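Local coordinates for GTP binding regulator (Thermotoga maritima, PDB 1VR8), which is of uncertain function but folds like the Ran-binding protein Mog1p and may regulate a GTP-binding protein, at residues F54-Y58 with G59-L63. Numbering follows the deposited sequence.
Sequences FETEY and GPVFL
F54 and V61 form an antiparallel hydrogen-bonded pair, F54 N to V61 O and V61 N to F54 O, each 2.9 Å and almost straight, in the beta hairpin whose strands 45-56 and 59-67 are joined by a type I turn from T56 to G59. F54 O also receives a CA-H...O contact from P60. The F54 ring drops to the buried side of the sheet, where CE1 meets L63 CD2 at 4.1 Å, the two side chains lying side by side and pointing the same way; F129 of helix 126-138 touches both the F54 ring and V61. E55 takes the other side: its chain bends at chi2, bringing OE1 within 3.9 Å of P60 CB, while OE2 is hydrogen-bonded to S34 OG on the adjoining strand. T56 carries the turn. Its chi1 of 78° sets OG1 between the backbone N and the carbonyl carbon, from where it donates to G59 O (2.7 Å), on a lone pair in the carbonyl plane, and accepts from Y58 N (3.0 Å), an ST turn; T56 N adds a weak bond to the same G59 O. A valine here would probably leave Y58 N without its acceptor and G59 O with the weak backbone bond alone from T56. Past E57, whose CG lies over one face of the Y58 ring, toward its rim, the chain reaches G59 at a positive phi of 118°, where a side chain would jam against Y58 O. G59 N closes the turn on T56 O at 3.1 Å, from well above the carbonyl plane.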
loop_
_atom_site.group_PDB
_atom_site.type_symbol
_atom_site.label_atom_id
_atom_site.label_comp_id
_atom_site.label_asym_id
_atom_site.label_seq_id
_atom_site.Cartn_x
_atom_site.Cartn_y
_atom_site.Cartn_z
ATOM N N PHE A 54 -5.146 -8.806 -6.227
ATOM C CA PHE A 54 -4.388 -10.045 -6.270
ATOM C C PHE A 54 -5.256 -11.138 -5.701
ATOM O O PHE A 54 -5.811 -11.003 -4.613
ATOM C CB PHE A 54 -3.126 -9.923 -5.443
ATOM C CG PHE A 54 -2.110 -9.001 -6.019
ATOM C CD1 PHE A 54 -2.156 -7.647 -5.760
ATOM C CD2 PHE A 54 -1.076 -9.503 -6.786
ATOM C CE1 PHE A 54 -1.243 -6.805 -6.285
ATOM C CE2 PHE A 54 -0.131 -8.680 -7.304
ATOM C CZ PHE A 54 -0.200 -7.330 -7.080
ATOM N N GLU A 55 -5.366 -12.233 -6.432
ATOM C CA GLU A 55 -6.018 -13.430 -5.917
ATOM C C GLU A 55 -5.025 -14.220 -5.092
ATOM O O GLU A 55 -3.915 -14.483 -5.537
ATOM C CB GLU A 55 -6.514 -14.287 -7.061
ATOM C CG GLU A 55 -7.494 -13.616 -7.987
ATOM C CD GLU A 55 -8.758 -13.111 -7.313
ATOM O OE1 GLU A 55 -9.203 -13.702 -6.289
ATOM O OE2 GLU A 55 -9.323 -12.104 -7.830
ATOM N N THR A 56 -5.420 -14.592 -3.880
ATOM C CA THR A 56 -4.518 -15.267 -2.950
ATOM C C THR A 56 -5.289 -16.452 -2.405
ATOM O O THR A 56 -6.478 -16.610 -2.673
ATOM C CB THR A 56 -4.036 -14.367 -1.781
ATOM O OG1 THR A 56 -5.066 -14.240 -0.782
ATOM C CG2 THR A 56 -3.639 -13.015 -2.215
ATOM N N GLU A 57 -4.610 -17.307 -1.658
ATOM C CA GLU A 57 -5.300 -18.455 -1.073
ATOM C C GLU A 57 -6.320 -18.005 -0.026
ATOM O O GLU A 57 -7.212 -18.756 0.340
ATOM C CB GLU A 57 -4.310 -19.419 -0.426
ATOM C CG GLU A 57 -3.432 -18.836 0.647
ATOM C CD GLU A 57 -2.711 -19.928 1.434
ATOM O OE1 GLU A 57 -3.376 -20.916 1.833
ATOM O OE2 GLU A 57 -1.491 -19.788 1.671
ATOM N N TYR A 58 -6.156 -16.787 0.467
ATOM C CA TYR A 58 -7.035 -16.230 1.497
ATOM C C TYR A 58 -8.274 -15.559 0.895
ATOM O O TYR A 58 -9.250 -15.287 1.608
ATOM C CB TYR A 58 -6.235 -15.230 2.309
ATOM C CG TYR A 58 -5.080 -15.855 3.046
ATOM C CD1 TYR A 58 -5.304 -16.576 4.203
ATOM C CD2 TYR A 58 -3.763 -15.739 2.589
ATOM C CE1 TYR A 58 -4.259 -17.162 4.904
ATOM C CE2 TYR A 58 -2.702 -16.339 3.297
ATOM C CZ TYR A 58 -2.964 -17.037 4.444
ATOM O OH TYR A 58 -1.956 -17.635 5.181
ATOM N N GLY A 59 -8.233 -15.322 -0.415
ATOM C CA GLY A 59 -9.230 -14.547 -1.151
ATOM C C GLY A 59 -8.591 -13.309 -1.768
ATOM O O GLY A 59 -7.377 -13.134 -1.699
ATOM N N PRO A 60 -9.407 -12.428 -2.351
ATOM C CA PRO A 60 -8.829 -11.289 -3.050
ATOM C C PRO A 60 -8.328 -10.229 -2.070
ATOM O O PRO A 60 -8.970 -9.961 -1.051
ATOM C CB PRO A 60 -9.989 -10.777 -3.893
ATOM C CG PRO A 60 -11.223 -11.161 -3.153
ATOM C CD PRO A 60 -10.881 -12.441 -2.415
ATOM N N VAL A 61 -7.181 -9.659 -2.395
ATOM C CA VAL A 61 -6.580 -8.573 -1.652
ATOM C C VAL A 61 -6.371 -7.378 -2.596
ATOM O O VAL A 61 -5.956 -7.538 -3.748
ATOM C CB VAL A 61 -5.237 -9.027 -1.047
ATOM C CG1 VAL A 61 -4.552 -7.878 -0.373
ATOM C CG2 VAL A 61 -5.485 -10.165 -0.034
ATOM N N PHE A 62 -6.704 -6.185 -2.120
ATOM C CA PHE A 62 -6.621 -4.978 -2.914
ATOM C C PHE A 62 -5.399 -4.174 -2.503
ATOM O O PHE A 62 -5.145 -3.961 -1.325
ATOM C CB PHE A 62 -7.868 -4.113 -2.710
ATOM C CG PHE A 62 -9.154 -4.738 -3.195
ATOM C CD1 PHE A 62 -9.715 -5.813 -2.515
ATOM C CD2 PHE A 62 -9.814 -4.234 -4.302
ATOM C CE1 PHE A 62 -10.885 -6.383 -2.947
ATOM C CE2 PHE A 62 -11.004 -4.815 -4.748
ATOM C CZ PHE A 62 -11.533 -5.868 -4.085
ATOM N N LEU A 63 -4.634 -3.738 -3.486
ATOM C CA LEU A 63 -3.489 -2.886 -3.264
ATOM C C LEU A 63 -3.691 -1.577 -4.011
ATOM O O LEU A 63 -3.834 -1.567 -5.234
ATOM C CB LEU A 63 -2.230 -3.553 -3.750
ATOM C CG LEU A 63 -0.981 -2.674 -3.759
ATOM C CD1 LEU A 63 -0.510 -2.509 -2.345
ATOM C CD2 LEU A 63 0.105 -3.268 -4.615
#